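Long-range contacts in dual function macrocyclase-peptidase POPB (PDB 5N4B), which cleaves peptide bonds after proline and closes peptides into rings in the biosynthesis of the amanitin family of mushroom toxins: residues G271-L276 and L288-L293; W304-V308 and L343-P348; Y497-A501 and W620-Y624; V605-L609 and Y637-H643. The protein carries 1 engineered substitution. All coordinates share one frame; numbering follows the deposited sequence.

Contact 1. Residues G271-L276 and L288-L293; sequences GKYLYL and LWVAEL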
loop_
_atom_site.group_PDB
_atom_site.type_symbol
_atom_site.label_atom_id
_atom_site.label_comp_id
_atom_site.label_asym_id
_atom_site.label_seq_id
_atom_site.Cartn_x
_atom_site.Cartn_y
_atom_site.Cartn_z
ATOM N N GLY A 271 5.175 30.072 1.879
ATOM C CA GLY A 271 3.926 30.686 1.460
ATOM C C GLY A 271 3.896 31.218 0.043
ATOM O O GLY A 271 2.860 31.765 -0.371
ATOM N N LYS A 272 4.976 31.041 -0.734
ATOM C CA LYS A 272 5.070 31.667 -2.041
ATOM C C LYS A 272 4.414 30.869 -3.161
ATOM O O LYS A 272 3.930 31.472 -4.125
ATOM C CB LYS A 272 6.535 31.899 -2.366
ATOM C CG LYS A 272 6.788 32.576 -3.695
ATOM C CD LYS A 272 8.268 32.703 -3.902
ATOM C CE LYS A 272 8.643 33.588 -5.059
ATOM N NZ LYS A 272 10.049 33.264 -5.280
ATOM N N TYR A 273 4.427 29.541 -3.085
ATOM C CA TYR A 273 4.033 28.708 -4.209
ATOM C C TYR A 273 2.972 27.700 -3.815
ATOM O O TYR A 273 2.957 27.169 -2.696
ATOM C CB TYR A 273 5.238 27.948 -4.770
ATOM C CG TYR A 273 6.271 28.795 -5.422
ATOM C CD1 TYR A 273 5.965 29.558 -6.532
ATOM C CD2 TYR A 273 7.571 28.771 -4.961
ATOM C CE1 TYR A 273 6.930 30.290 -7.169
ATOM C CE2 TYR A 273 8.565 29.534 -5.572
ATOM C CZ TYR A 273 8.215 30.304 -6.679
ATOM O OH TYR A 273 9.215 31.028 -7.302
ATOM N N LEU A 274 2.094 27.468 -4.765
ATOM C CA LEU A 274 1.166 26.349 -4.797
ATOM C C LEU A 274 1.532 25.491 -5.999
ATOM O O LEU A 274 1.623 25.983 -7.129
ATOM C CB LEU A 274 -0.265 26.868 -4.942
ATOM C CG LEU A 274 -1.371 25.848 -5.202
ATOM C CD1 LEU A 274 -1.510 24.938 -4.053
ATOM C CD2 LEU A 274 -2.679 26.602 -5.478
ATOM N N TYR A 275 1.656 24.202 -5.780
ATOM C CA TYR A 275 1.997 23.268 -6.823
ATOM C C TYR A 275 0.830 22.358 -7.137
ATOM O O TYR A 275 0.132 21.884 -6.222
ATOM C CB TYR A 275 3.162 22.424 -6.361
ATOM C CG TYR A 275 4.388 23.181 -5.903
ATOM C CD1 TYR A 275 5.260 23.800 -6.812
ATOM C CD2 TYR A 275 4.715 23.292 -4.556
ATOM C CE1 TYR A 275 6.378 24.467 -6.390
ATOM C CE2 TYR A 275 5.871 23.963 -4.152
ATOM C CZ TYR A 275 6.683 24.543 -5.088
ATOM O OH TYR A 275 7.810 25.185 -4.637
ATOM N N LEU A 276 0.624 22.094 -8.440
ATOM C CA LEU A 276 -0.398 21.165 -8.906
ATOM C C LEU A 276 0.248 20.052 -9.688
ATOM O O LEU A 276 1.000 20.305 -10.638
ATOM C CB LEU A 276 -1.388 21.880 -9.812
ATOM C CG LEU A 276 -2.521 21.021 -10.417
ATOM C CD1 LEU A 276 -3.553 20.653 -9.405
ATOM C CD2 LEU A 276 -3.166 21.753 -11.611
ATOM N N LEU A 288 3.372 19.052 -13.706
ATOM C CA LEU A 288 3.691 19.892 -12.562
ATOM C C LEU A 288 3.528 21.344 -12.982
ATOM O O LEU A 288 4.266 21.841 -13.845
ATOM C CB LEU A 288 5.121 19.634 -12.067
ATOM C CG LEU A 288 5.677 20.655 -11.055
ATOM C CD1 LEU A 288 4.930 20.543 -9.800
ATOM C CD2 LEU A 288 7.170 20.461 -10.861
ATOM N N TRP A 289 2.532 22.003 -12.396
ATOM C CA TRP A 289 2.275 23.417 -12.637
ATOM C C TRP A 289 2.485 24.172 -11.332
ATOM O O TRP A 289 2.325 23.606 -10.223
ATOM C CB TRP A 289 0.865 23.681 -13.184
ATOM C CG TRP A 289 0.538 23.071 -14.528
ATOM C CD1 TRP A 289 1.357 22.389 -15.366
ATOM C CD2 TRP A 289 -0.741 23.118 -15.156
ATOM N NE1 TRP A 289 0.657 21.990 -16.487
ATOM C CE2 TRP A 289 -0.628 22.444 -16.385
ATOM C CE3 TRP A 289 -1.971 23.663 -14.782
ATOM C CZ2 TRP A 289 -1.696 22.309 -17.255
ATOM C CZ3 TRP A 289 -3.059 23.508 -15.645
ATOM C CH2 TRP A 289 -2.887 22.865 -16.879
ATOM N N VAL A 290 2.873 25.442 -11.441
ATOM C CA VAL A 290 3.256 26.244 -10.293
ATOM C C VAL A 290 2.511 27.556 -10.322
ATOM O O VAL A 290 2.576 28.276 -11.317
ATOM C CB VAL A 290 4.772 26.528 -10.295
ATOM C CG1 VAL A 290 5.157 27.363 -9.054
ATOM C CG2 VAL A 290 5.575 25.235 -10.346
ATOM N N ALA A 291 1.876 27.903 -9.227
ATOM C CA ALA A 291 1.215 29.188 -9.050
ATOM C C ALA A 291 1.910 29.971 -7.953
ATOM O O ALA A 291 2.327 29.412 -6.928
ATOM C CB ALA A 291 -0.256 29.056 -8.670
ATOM N N GLU A 292 1.978 31.275 -8.119
ATOM C CA GLU A 292 2.432 32.169 -7.070
ATOM C C GLU A 292 1.236 32.588 -6.222
ATOM O O GLU A 292 0.195 33.015 -6.752
ATOM C CB GLU A 292 3.095 33.388 -7.703
ATOM C CG GLU A 292 4.398 33.079 -8.399
ATOM C CD GLU A 292 5.107 34.318 -8.869
ATOM O OE1 GLU A 292 4.410 35.315 -9.134
ATOM O OE2 GLU A 292 6.345 34.294 -8.961
ATOM N N LEU A 293 1.369 32.444 -4.909
ATOM C CA LEU A 293 0.375 32.881 -3.940
ATOM C C LEU A 293 0.800 34.219 -3.376
ATOM O O LEU A 293 1.968 34.399 -3.007
ATOM C CB LEU A 293 0.305 31.898 -2.769
ATOM C CG LEU A 293 -0.168 30.496 -3.082
ATOM C CD1 LEU A 293 -0.018 29.596 -1.876
ATOM C CD2 LEU A 293 -1.568 30.486 -3.610
HETATM O O HOH W 1 4.413 34.263 -4.519
HETATM O O HOH W 2 8.328 32.405 -9.394
#
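Val290 sets one methyl against each of two tyrosines of the neighbouring strand: CG1 meets Tyr273 CD1 at 3.4 Å, and CG2 reaches the rim of the Tyr275 ring near its plane, 3.8 Å from CD1. Val290 and Tyr275 lie side by side and point the same way. Tyr273 has CG beside its backbone N (chi1 -67°), which runs its ring alongside Glu292; the ring and carboxylate planes are 38° apart. Water 2 joins the ends of this pair, bound to Tyr273 OH and giving a proton to Glu292 OE2. Lys272 lays CG over the centre of the Tyr273 ring and extends NZ to Tyr273 OH, 3.1 Å away. On the other face of the sheet Leu276 CD2 packs 3.9 Å from Trp289 CE3; beyond the strand end, Leu293 CD2 lies against Leu274 CB. The backbone pairing is antiparallel: Leu274 with Ala291 and Leu276 with Trp289 each exchange two hydrogen bonds, and Leu293 N adds one to Lys272 O. Strands 273-279 and 287-292 are the inner hairpin of a four-stranded propeller blade, flanked by strands 262-267 and 305-308; the tyrosine face packs on strand 315-321 of the next sheet.

Contact 2. Residues W304-V308 and L343-P348; sequences WRKVV and LSKDEP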
loop_
_atom_site.group_PDB
_atom_site.type_symbol
_atom_site.label_atom_id
_atom_site.label_comp_id
_atom_site.label_asym_id
_atom_site.label_seq_id
_atom_site.Cartn_x
_atom_site.Cartn_y
_atom_site.Cartn_z
ATOM N N TRP A 304 -1.694 29.492 -13.352
ATOM C CA TRP A 304 -0.739 28.388 -13.391
ATOM C C TRP A 304 0.343 28.641 -14.414
ATOM O O TRP A 304 0.048 28.853 -15.596
ATOM C CB TRP A 304 -1.452 27.098 -13.747
ATOM C CG TRP A 304 -2.460 26.687 -12.796
ATOM C CD1 TRP A 304 -3.823 26.687 -12.967
ATOM C CD2 TRP A 304 -2.229 26.223 -11.459
ATOM N NE1 TRP A 304 -4.428 26.246 -11.850
ATOM C CE2 TRP A 304 -3.489 25.947 -10.894
ATOM C CE3 TRP A 304 -1.073 25.994 -10.693
ATOM C CZ2 TRP A 304 -3.632 25.448 -9.612
ATOM C CZ3 TRP A 304 -1.244 25.489 -9.390
ATOM C CH2 TRP A 304 -2.504 25.243 -8.882
ATOM N N ARG A 305 1.600 28.499 -13.978
ATOM C CA ARG A 305 2.734 28.385 -14.868
ATOM C C ARG A 305 2.964 26.906 -15.167
ATOM O O ARG A 305 3.192 26.108 -14.249
ATOM C CB ARG A 305 3.985 28.971 -14.228
ATOM C CG ARG A 305 5.225 28.917 -15.098
ATOM C CD ARG A 305 6.368 29.609 -14.459
ATOM N NE ARG A 305 7.545 29.548 -15.296
ATOM C CZ ARG A 305 8.685 30.188 -15.023
ATOM N NH1 ARG A 305 8.809 30.935 -13.941
ATOM N NH2 ARG A 305 9.717 30.085 -15.858
ATOM N N LYS A 306 2.933 26.542 -16.441
ATOM C CA LYS A 306 2.903 25.142 -16.890
ATOM C C LYS A 306 4.333 24.615 -17.062
ATOM O O LYS A 306 4.798 24.289 -18.150
ATOM C CB LYS A 306 2.053 25.007 -18.144
ATOM C CG LYS A 306 0.599 25.441 -17.949
ATOM C CD LYS A 306 -0.211 25.273 -19.269
ATOM C CE LYS A 306 -1.654 25.727 -19.132
ATOM N NZ LYS A 306 -2.255 25.646 -20.522
ATOM N N VAL A 307 4.992 24.447 -15.916
ATOM C CA VAL A 307 6.424 24.157 -15.890
ATOM C C VAL A 307 6.725 22.815 -16.532
ATOM O O VAL A 307 7.639 22.702 -17.362
ATOM C CB VAL A 307 6.979 24.257 -14.462
ATOM C CG1 VAL A 307 8.398 23.839 -14.392
ATOM C CG2 VAL A 307 6.860 25.671 -13.965
ATOM N N VAL A 308 6.008 21.770 -16.122
ATOM C CA VAL A 308 6.058 20.454 -16.762
ATOM C C VAL A 308 4.684 20.221 -17.365
ATOM O O VAL A 308 3.691 20.070 -16.639
ATOM C CB VAL A 308 6.436 19.329 -15.775
ATOM C CG1 VAL A 308 6.359 17.956 -16.461
ATOM C CG2 VAL A 308 7.830 19.540 -15.165
ATOM N N LEU A 343 12.935 29.263 -11.324
ATOM C CA LEU A 343 11.786 29.936 -11.904
ATOM C C LEU A 343 12.000 31.427 -12.079
ATOM O O LEU A 343 11.084 32.103 -12.561
ATOM C CB LEU A 343 10.576 29.678 -10.997
ATOM C CG LEU A 343 10.140 28.207 -10.878
ATOM C CD1 LEU A 343 8.927 28.091 -9.944
ATOM C CD2 LEU A 343 9.837 27.611 -12.221
ATOM N N SER A 344 13.138 31.983 -11.664
ATOM C CA SER A 344 13.360 33.406 -11.936
ATOM C C SER A 344 13.606 33.681 -13.403
ATOM O O SER A 344 13.609 34.852 -13.779
ATOM C CB SER A 344 14.515 33.935 -11.080
ATOM O OG SER A 344 15.727 33.399 -11.545
ATOM N N LYS A 345 13.821 32.653 -14.217
ATOM C CA LYS A 345 14.063 32.748 -15.644
ATOM C C LYS A 345 12.770 32.484 -16.416
ATOM O O LYS A 345 11.944 31.678 -15.999
ATOM C CB LYS A 345 15.055 31.655 -16.059
ATOM C CG LYS A 345 16.195 31.320 -15.088
ATOM C CD LYS A 345 17.162 32.454 -14.964
ATOM C CE LYS A 345 18.095 32.258 -13.789
ATOM N NZ LYS A 345 19.308 33.110 -13.936
ATOM N N ASP A 346 12.614 33.122 -17.579
ATOM C CA ASP A 346 11.421 32.851 -18.386
ATOM C C ASP A 346 11.445 31.430 -18.913
ATOM O O ASP A 346 10.428 30.720 -18.885
ATOM C CB ASP A 346 11.338 33.810 -19.569
ATOM C CG ASP A 346 10.759 35.142 -19.189
ATOM O OD1 ASP A 346 11.520 35.983 -18.650
ATOM O OD2 ASP A 346 9.541 35.336 -19.415
ATOM N N GLU A 347 12.608 30.996 -19.347
ATOM C CA GLU A 347 12.903 29.616 -19.690
ATOM C C GLU A 347 13.586 29.045 -18.484
ATOM O O GLU A 347 14.773 29.311 -18.269
ATOM C CB GLU A 347 13.802 29.487 -20.923
ATOM C CG GLU A 347 13.014 29.458 -22.196
ATOM C CD GLU A 347 12.125 28.230 -22.248
ATOM O OE1 GLU A 347 10.888 28.386 -22.240
ATOM O OE2 GLU A 347 12.667 27.103 -22.227
ATOM N N PRO A 348 12.884 28.286 -17.645
ATOM C CA PRO A 348 13.514 27.812 -16.422
ATOM C C PRO A 348 14.833 27.115 -16.720
ATOM O O PRO A 348 14.985 26.353 -17.690
ATOM C CB PRO A 348 12.512 26.787 -15.892
ATOM C CG PRO A 348 11.185 27.122 -16.539
ATOM C CD PRO A 348 11.542 27.703 -17.863
#
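Arg305 NH2 donates to Lys345 O at 2.7 Å, the shorter of two hydrogen bonds by which one guanidinium group holds the loop 343-348. The second runs from NH1 to Leu343 O at 2.9 Å. Both acceptors lie near the guanidinium plane, but they are met differently. NH1 comes in on a lone pair of Leu343 O, in the carbonyl plane with a C=O...N angle of 123°, whereas NH2 approaches Lys345 O almost end-on, at 161°. Neither bond is quite straight at the hydrogen. Asp346 O is 3.2 Å from Arg305 NH2, placing a third carbonyl close to the same nitrogen.

The side chain reaches the loop by being stretched throughout: CG is anti to the backbone N (chi1 -179°), and the chain remains extended as far as NE. Leu343 runs past it in the opposite direction, setting CD2 over one guanidinium face toward the rim, while Pro348 CG comes obliquely to within 3.4 Å of NH2. Gripped at its edge by carbonyls and touched on a face by leucine, the flat group is restrained in its rotation. Beside it Val307 and Leu343 cross at about a right angle, Val307 CG2 and Leu343 CD2 being 4.0 Å apart.

The acceptors are main-chain oxygens, so the positive charge is probably compensated in part by carbonyl dipoles; Glu347 OE1 is 6.7 Å from Arg305 NH2, and the poorly ordered Asp346 carboxylate is not in contact with it either. Here the outermost strand of one blade, 305-308, reaches the loop joining strands 337-342 and 349-352 of the next, a surface contact between successive four-stranded blades of a beta-propeller.

Contact 3. Residues Y497-A501 and W620-Y624; sequences YGGFA and WISEY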
loop_
_atom_site.group_PDB
_atom_site.type_symbol
_atom_site.label_atom_id
_atom_site.label_comp_id
_atom_site.label_asym_id
_atom_site.label_seq_id
_atom_site.Cartn_x
_atom_site.Cartn_y
_atom_site.Cartn_z
ATOM N N TYR A 497 4.231 -9.143 -5.098
ATOM C CA TYR A 497 3.285 -8.155 -5.605
ATOM C C TYR A 497 3.497 -8.048 -7.107
ATOM O O TYR A 497 2.664 -8.546 -7.869
ATOM C CB TYR A 497 3.431 -6.812 -4.881
ATOM C CG TYR A 497 2.421 -5.800 -5.307
ATOM C CD1 TYR A 497 1.083 -5.893 -4.886
ATOM C CD2 TYR A 497 2.771 -4.722 -6.120
ATOM C CE1 TYR A 497 0.159 -4.931 -5.267
ATOM C CE2 TYR A 497 1.853 -3.784 -6.492
ATOM C CZ TYR A 497 0.546 -3.886 -6.069
ATOM O OH TYR A 497 -0.384 -2.917 -6.419
ATOM N N GLY A 498 4.605 -7.469 -7.555
ATOM C CA GLY A 498 5.050 -7.620 -8.927
ATOM C C GLY A 498 4.488 -6.632 -9.929
ATOM O O GLY A 498 4.089 -7.017 -11.029
ATOM N N GLY A 499 4.409 -5.384 -9.567
ATOM C CA GLY A 499 3.844 -4.410 -10.477
ATOM C C GLY A 499 3.886 -2.999 -9.908
ATOM O O GLY A 499 4.156 -2.749 -8.718
ATOM N N PHE A 500 3.581 -2.065 -10.800
ATOM C CA PHE A 500 3.264 -0.676 -10.468
ATOM C C PHE A 500 4.450 0.082 -9.872
ATOM O O PHE A 500 4.259 1.159 -9.273
ATOM C CB PHE A 500 2.028 -0.563 -9.586
ATOM C CG PHE A 500 0.767 -1.088 -10.237
ATOM C CD1 PHE A 500 0.039 -0.255 -11.105
ATOM C CD2 PHE A 500 0.314 -2.381 -10.023
ATOM C CE1 PHE A 500 -1.102 -0.694 -11.716
ATOM C CE2 PHE A 500 -0.866 -2.851 -10.662
ATOM C CZ PHE A 500 -1.591 -1.988 -11.490
ATOM N N ALA A 501 5.664 -0.425 -10.095
ATOM C CA ALA A 501 6.865 0.157 -9.504
ATOM C C ALA A 501 6.834 0.118 -7.984
ATOM O O ALA A 501 7.572 0.863 -7.316
ATOM C CB ALA A 501 7.121 1.579 -10.027
ATOM N N TRP A 620 -5.107 1.067 -14.901
ATOM C CA TRP A 620 -4.111 0.009 -14.993
ATOM C C TRP A 620 -3.756 -0.371 -16.432
ATOM O O TRP A 620 -2.962 -1.296 -16.634
ATOM C CB TRP A 620 -4.582 -1.242 -14.261
ATOM C CG TRP A 620 -5.117 -1.024 -12.907
ATOM C CD1 TRP A 620 -4.834 -0.017 -12.035
ATOM C CD2 TRP A 620 -6.090 -1.853 -12.282
ATOM N NE1 TRP A 620 -5.582 -0.175 -10.891
ATOM C CE2 TRP A 620 -6.357 -1.305 -11.020
ATOM C CE3 TRP A 620 -6.759 -3.008 -12.674
ATOM C CZ2 TRP A 620 -7.296 -1.884 -10.152
ATOM C CZ3 TRP A 620 -7.685 -3.573 -11.829
ATOM C CH2 TRP A 620 -7.953 -3.014 -10.604
ATOM N N ILE A 621 -4.326 0.286 -17.425
ATOM C CA ILE A 621 -3.875 0.083 -18.794
ATOM C C ILE A 621 -2.383 0.369 -18.928
ATOM O O ILE A 621 -1.697 -0.289 -19.719
ATOM C CB ILE A 621 -4.737 0.916 -19.744
ATOM C CG1 ILE A 621 -6.124 0.267 -19.840
ATOM C CG2 ILE A 621 -4.095 1.003 -21.100
ATOM C CD1 ILE A 621 -7.152 1.167 -20.559
ATOM N N SER A 622 -1.843 1.313 -18.152
ATOM C CA SER A 622 -0.406 1.561 -18.209
ATOM C C SER A 622 0.400 0.389 -17.668
ATOM O O SER A 622 1.603 0.303 -17.941
ATOM C CB SER A 622 -0.068 2.830 -17.443
ATOM O OG SER A 622 -0.508 2.748 -16.127
ATOM N N GLU A 623 -0.220 -0.505 -16.901
ATOM C CA GLU A 623 0.410 -1.684 -16.342
ATOM C C GLU A 623 0.212 -2.952 -17.153
ATOM O O GLU A 623 1.141 -3.749 -17.278
ATOM C CB GLU A 623 -0.097 -1.959 -14.927
ATOM C CG GLU A 623 0.727 -2.978 -14.159
ATOM C CD GLU A 623 2.144 -2.496 -13.749
ATOM O OE1 GLU A 623 2.412 -1.291 -13.880
ATOM O OE2 GLU A 623 2.968 -3.356 -13.325
ATOM N N TYR A 624 -0.978 -3.164 -17.697
ATOM C CA TYR A 624 -1.353 -4.421 -18.346
ATOM C C TYR A 624 -1.520 -4.315 -19.858
ATOM O O TYR A 624 -1.532 -5.361 -20.523
ATOM C CB TYR A 624 -2.667 -4.930 -17.745
ATOM C CG TYR A 624 -2.682 -5.126 -16.248
ATOM C CD1 TYR A 624 -1.637 -5.733 -15.626
ATOM C CD2 TYR A 624 -3.757 -4.718 -15.486
ATOM C CE1 TYR A 624 -1.624 -5.916 -14.253
ATOM C CE2 TYR A 624 -3.770 -4.892 -14.121
ATOM C CZ TYR A 624 -2.689 -5.498 -13.514
ATOM O OH TYR A 624 -2.792 -5.614 -12.160
#
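An aromatic cluster close to the charge-relay site of the alpha/beta-hydrolase domain joins the loop after strand 492-495 to the short helix 621-624, with Phe500 as its central ring. Phe500 turns its edge to the faces of two aromatics from the helical segment. Toward the five-membered ring of Trp620 the planes stand at 75°, with centroids 5.3 Å apart; toward Tyr624 they stand at 81°, with centroids 6.0 Å apart. Both pairs are offset edge-to-face stacks. Tyr624 OH also lies at the rim of the Phe500 ring, 3.7 Å from CE2.

Glu623 covers one face of Phe500. Its CG sits 3.8 Å from the ring centroid in a CH-pi contact, and beyond it the carboxylate stacks with its plane only 18° from that of the ring. A bend at chi2 folds the acid back over the phenyl group and brings OE2 to the backbone, where Phe500 N donates to it at 2.9 Å. This N-H meets OE2 from well above the carboxylate plane. Gly499 CA approaches the same oxygen to 3.2 Å, and its lack of a side chain leaves room for the acid.

Farther out, Lys547 makes a salt bridge to Glu623 OE2 and also binds Gly498 O, while His539 binds OE1 and Asn579 takes the hydroxyl of Tyr624. With a main-chain N-H, a lysine and a histidine about it, the buried carboxylate of Glu623 is probably stabilised as an anion, and its bond to Phe500 N ties the loop conformation to the ring packing.

Contact 4. Residues V605-L609 and Y637-H643; sequences VADLL and YPLSPVH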
loop_
_atom_site.group_PDB
_atom_site.type_symbol
_atom_site.label_atom_id
_atom_site.label_comp_id
_atom_site.label_asym_id
_atom_site.label_seq_id
_atom_site.Cartn_x
_atom_site.Cartn_y
_atom_site.Cartn_z
ATOM N N VAL A 605 -6.662 -9.379 -9.193
ATOM C CA VAL A 605 -7.146 -9.227 -10.570
ATOM C C VAL A 605 -7.002 -10.591 -11.243
ATOM O O VAL A 605 -6.054 -11.331 -10.968
ATOM C CB VAL A 605 -6.323 -8.159 -11.304
ATOM C CG1 VAL A 605 -6.655 -8.095 -12.747
ATOM C CG2 VAL A 605 -6.493 -6.806 -10.622
ATOM N N ALA A 606 -7.945 -10.955 -12.112
ATOM C CA ALA A 606 -7.866 -12.240 -12.817
ATOM C C ALA A 606 -8.487 -12.225 -14.201
ATOM O O ALA A 606 -8.098 -13.056 -15.052
ATOM C CB ALA A 606 -8.505 -13.359 -11.997
ATOM N N ASP A 607 -9.437 -11.328 -14.454
ATOM C CA ASP A 607 -10.032 -11.172 -15.784
ATOM C C ASP A 607 -9.287 -10.002 -16.419
ATOM O O ASP A 607 -9.637 -8.837 -16.236
ATOM C CB ASP A 607 -11.528 -10.957 -15.702
ATOM C CG ASP A 607 -12.152 -10.828 -17.069
ATOM O OD1 ASP A 607 -11.432 -10.564 -18.057
ATOM O OD2 ASP A 607 -13.399 -10.963 -17.161
ATOM N N LEU A 608 -8.207 -10.306 -17.137
ATOM C CA LEU A 608 -7.403 -9.249 -17.744
ATOM C C LEU A 608 -7.982 -8.758 -19.073
ATOM O O LEU A 608 -7.413 -7.837 -19.674
ATOM C CB LEU A 608 -5.963 -9.690 -17.963
ATOM C CG LEU A 608 -5.016 -9.701 -16.812
ATOM C CD1 LEU A 608 -3.621 -10.043 -17.329
ATOM C CD2 LEU A 608 -4.957 -8.366 -16.094
ATOM N N LEU A 609 -9.096 -9.335 -19.536
ATOM C CA LEU A 609 -9.795 -8.786 -20.690
ATOM C C LEU A 609 -10.814 -7.723 -20.327
ATOM O O LEU A 609 -11.124 -6.885 -21.173
ATOM C CB LEU A 609 -10.474 -9.876 -21.528
ATOM C CG LEU A 609 -9.538 -10.893 -22.149
ATOM C CD1 LEU A 609 -10.326 -11.893 -22.944
ATOM C CD2 LEU A 609 -8.499 -10.237 -22.996
ATOM N N TYR A 637 -4.275 -11.593 -23.699
ATOM C CA TYR A 637 -5.107 -12.790 -23.684
ATOM C C TYR A 637 -4.377 -14.034 -23.242
ATOM O O TYR A 637 -4.943 -14.793 -22.433
ATOM C CB TYR A 637 -5.715 -12.946 -25.085
ATOM C CG TYR A 637 -6.738 -14.029 -25.265
ATOM C CD1 TYR A 637 -7.743 -14.249 -24.346
ATOM C CD2 TYR A 637 -6.741 -14.793 -26.431
ATOM C CE1 TYR A 637 -8.723 -15.216 -24.552
ATOM C CE2 TYR A 637 -7.736 -15.777 -26.640
ATOM C CZ TYR A 637 -8.699 -15.965 -25.682
ATOM O OH TYR A 637 -9.685 -16.912 -25.865
ATOM N N PRO A 638 -3.144 -14.306 -23.674
ATOM C CA PRO A 638 -2.458 -15.525 -23.192
ATOM C C PRO A 638 -2.019 -15.476 -21.737
ATOM O O PRO A 638 -1.613 -16.513 -21.215
ATOM C CB PRO A 638 -1.236 -15.643 -24.114
ATOM C CG PRO A 638 -1.421 -14.597 -25.161
ATOM C CD PRO A 638 -2.404 -13.610 -24.733
ATOM N N LEU A 639 -2.047 -14.312 -21.102
ATOM C CA LEU A 639 -1.687 -14.168 -19.707
ATOM C C LEU A 639 -2.894 -14.145 -18.774
ATOM O O LEU A 639 -2.734 -14.363 -17.570
ATOM C CB LEU A 639 -0.909 -12.859 -19.536
ATOM C CG LEU A 639 -0.126 -12.677 -18.265
ATOM C CD1 LEU A 639 0.940 -13.777 -18.197
ATOM C CD2 LEU A 639 0.519 -11.291 -18.335
ATOM N N SER A 640 -4.077 -13.825 -19.260
ATOM C CA SER A 640 -5.228 -13.580 -18.379
ATOM C C SER A 640 -5.620 -14.855 -17.656
ATOM O O SER A 640 -5.999 -15.821 -18.329
ATOM C CB SER A 640 -6.383 -13.196 -19.254
ATOM O OG SER A 640 -7.513 -12.936 -18.462
ATOM N N PRO A 641 -5.573 -14.923 -16.332
ATOM C CA PRO A 641 -5.793 -16.221 -15.667
ATOM C C PRO A 641 -7.152 -16.818 -15.950
ATOM O O PRO A 641 -7.246 -18.028 -16.165
ATOM C CB PRO A 641 -5.564 -15.885 -14.173
ATOM C CG PRO A 641 -4.601 -14.724 -14.227
ATOM C CD PRO A 641 -4.994 -13.921 -15.425
ATOM N N VAL A 642 -8.204 -16.013 -15.986
ATOM C CA VAL A 642 -9.555 -16.523 -16.222
ATOM C C VAL A 642 -9.670 -17.176 -17.582
ATOM O O VAL A 642 -10.563 -17.997 -17.774
ATOM C CB VAL A 642 -10.533 -15.336 -16.098
ATOM C CG1 VAL A 642 -11.879 -15.607 -16.756
ATOM C CG2 VAL A 642 -10.749 -14.955 -14.617
ATOM N N HIS A 643 -8.797 -16.838 -18.523
ATOM C CA HIS A 643 -8.879 -17.334 -19.893
ATOM C C HIS A 643 -7.868 -18.409 -20.238
ATOM O O HIS A 643 -7.825 -18.816 -21.400
ATOM C CB HIS A 643 -8.776 -16.168 -20.866
ATOM C CG HIS A 643 -9.827 -15.151 -20.616
ATOM N ND1 HIS A 643 -9.616 -14.012 -19.865
ATOM C CD2 HIS A 643 -11.148 -15.169 -20.909
ATOM C CE1 HIS A 643 -10.753 -13.369 -19.726
ATOM N NE2 HIS A 643 -11.702 -14.047 -20.358
HETATM O O HOH W 3 -13.974 -12.358 -19.436
#
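Leu609 CD1 rests over the centre of the His643 imidazole, 3.6 Å from the ring centroid in a CH-pi contact, and the same methyl packs on Tyr637 CD1 at 3.8 Å. The opposite face of the imidazole carries Val642 CG1, from the preceding residue, so that the ring is sandwiched between two aliphatic groups. Asp607 OD1 lies at the ring's edge, 3.3 Å from His643 CE1, with the carboxylate and ring planes 70° apart.

Each imidazole nitrogen has a polar partner. ND1 shares a 2.7 Å hydrogen bond with Ser640 OG, in which either atom could be the donor, and NE2 is linked through water 3 to Asp607 OD2. Ser640 OG also receives the N-H of Leu608 at 3.0 Å; one hydroxyl thus connects the ring to the backbone of the other segment.

Next to this group Val642 N donates to Ala606 O at 3.1 Å, from 33° out of the carbonyl plane. Pro641 CD and Val642 CG2 crowd the same oxygen, and Val642 CG2 also packs on Ala606 CB at 3.8 Å.

In the second shell helix 668-680 supplies Lys672, which makes a salt bridge to Asp607 OD2, His669, which accepts the Asp607 N-H, and Phe673, which packs on Ala606 and Pro641. Helix 579-590 packs against Val605 and Pro641, helix 630-636 lies against Leu608 and Leu609, and Val34 of strand 30-35 touches Leu609, Tyr637 and His643. The two loops of the alpha/beta-hydrolase domain, one after strand 598-602 and the other after helix 630-636, are therefore wedged among three helices and an N-terminal strand.

How the contacts relate
Contacts 1 and 2 adjoin in the propeller, their centres 11 Å apart: strands 287-292 and 305-308 are neighbours in one sheet, with a probable hydrogen bond between Val290 O and Arg305 N at 2.8 Å. Contact 2 then reaches on to the following blade. Contacts 3 and 4 belong to the catalytic part, centres 14 Å apart, and meet where Trp620 CZ3 packs 3.7 Å from Val605 CG2; their segments alternate along the chain. Contact 3 is nearer the charge relay, the Phe500 side chain lying about 7 Å from that of Ala578, the engineered replacement of the active-site residue, against about 11 Å for Ala606 of contact 4. Nearest atoms of contacts 2 and 3 are about 16 Å apart.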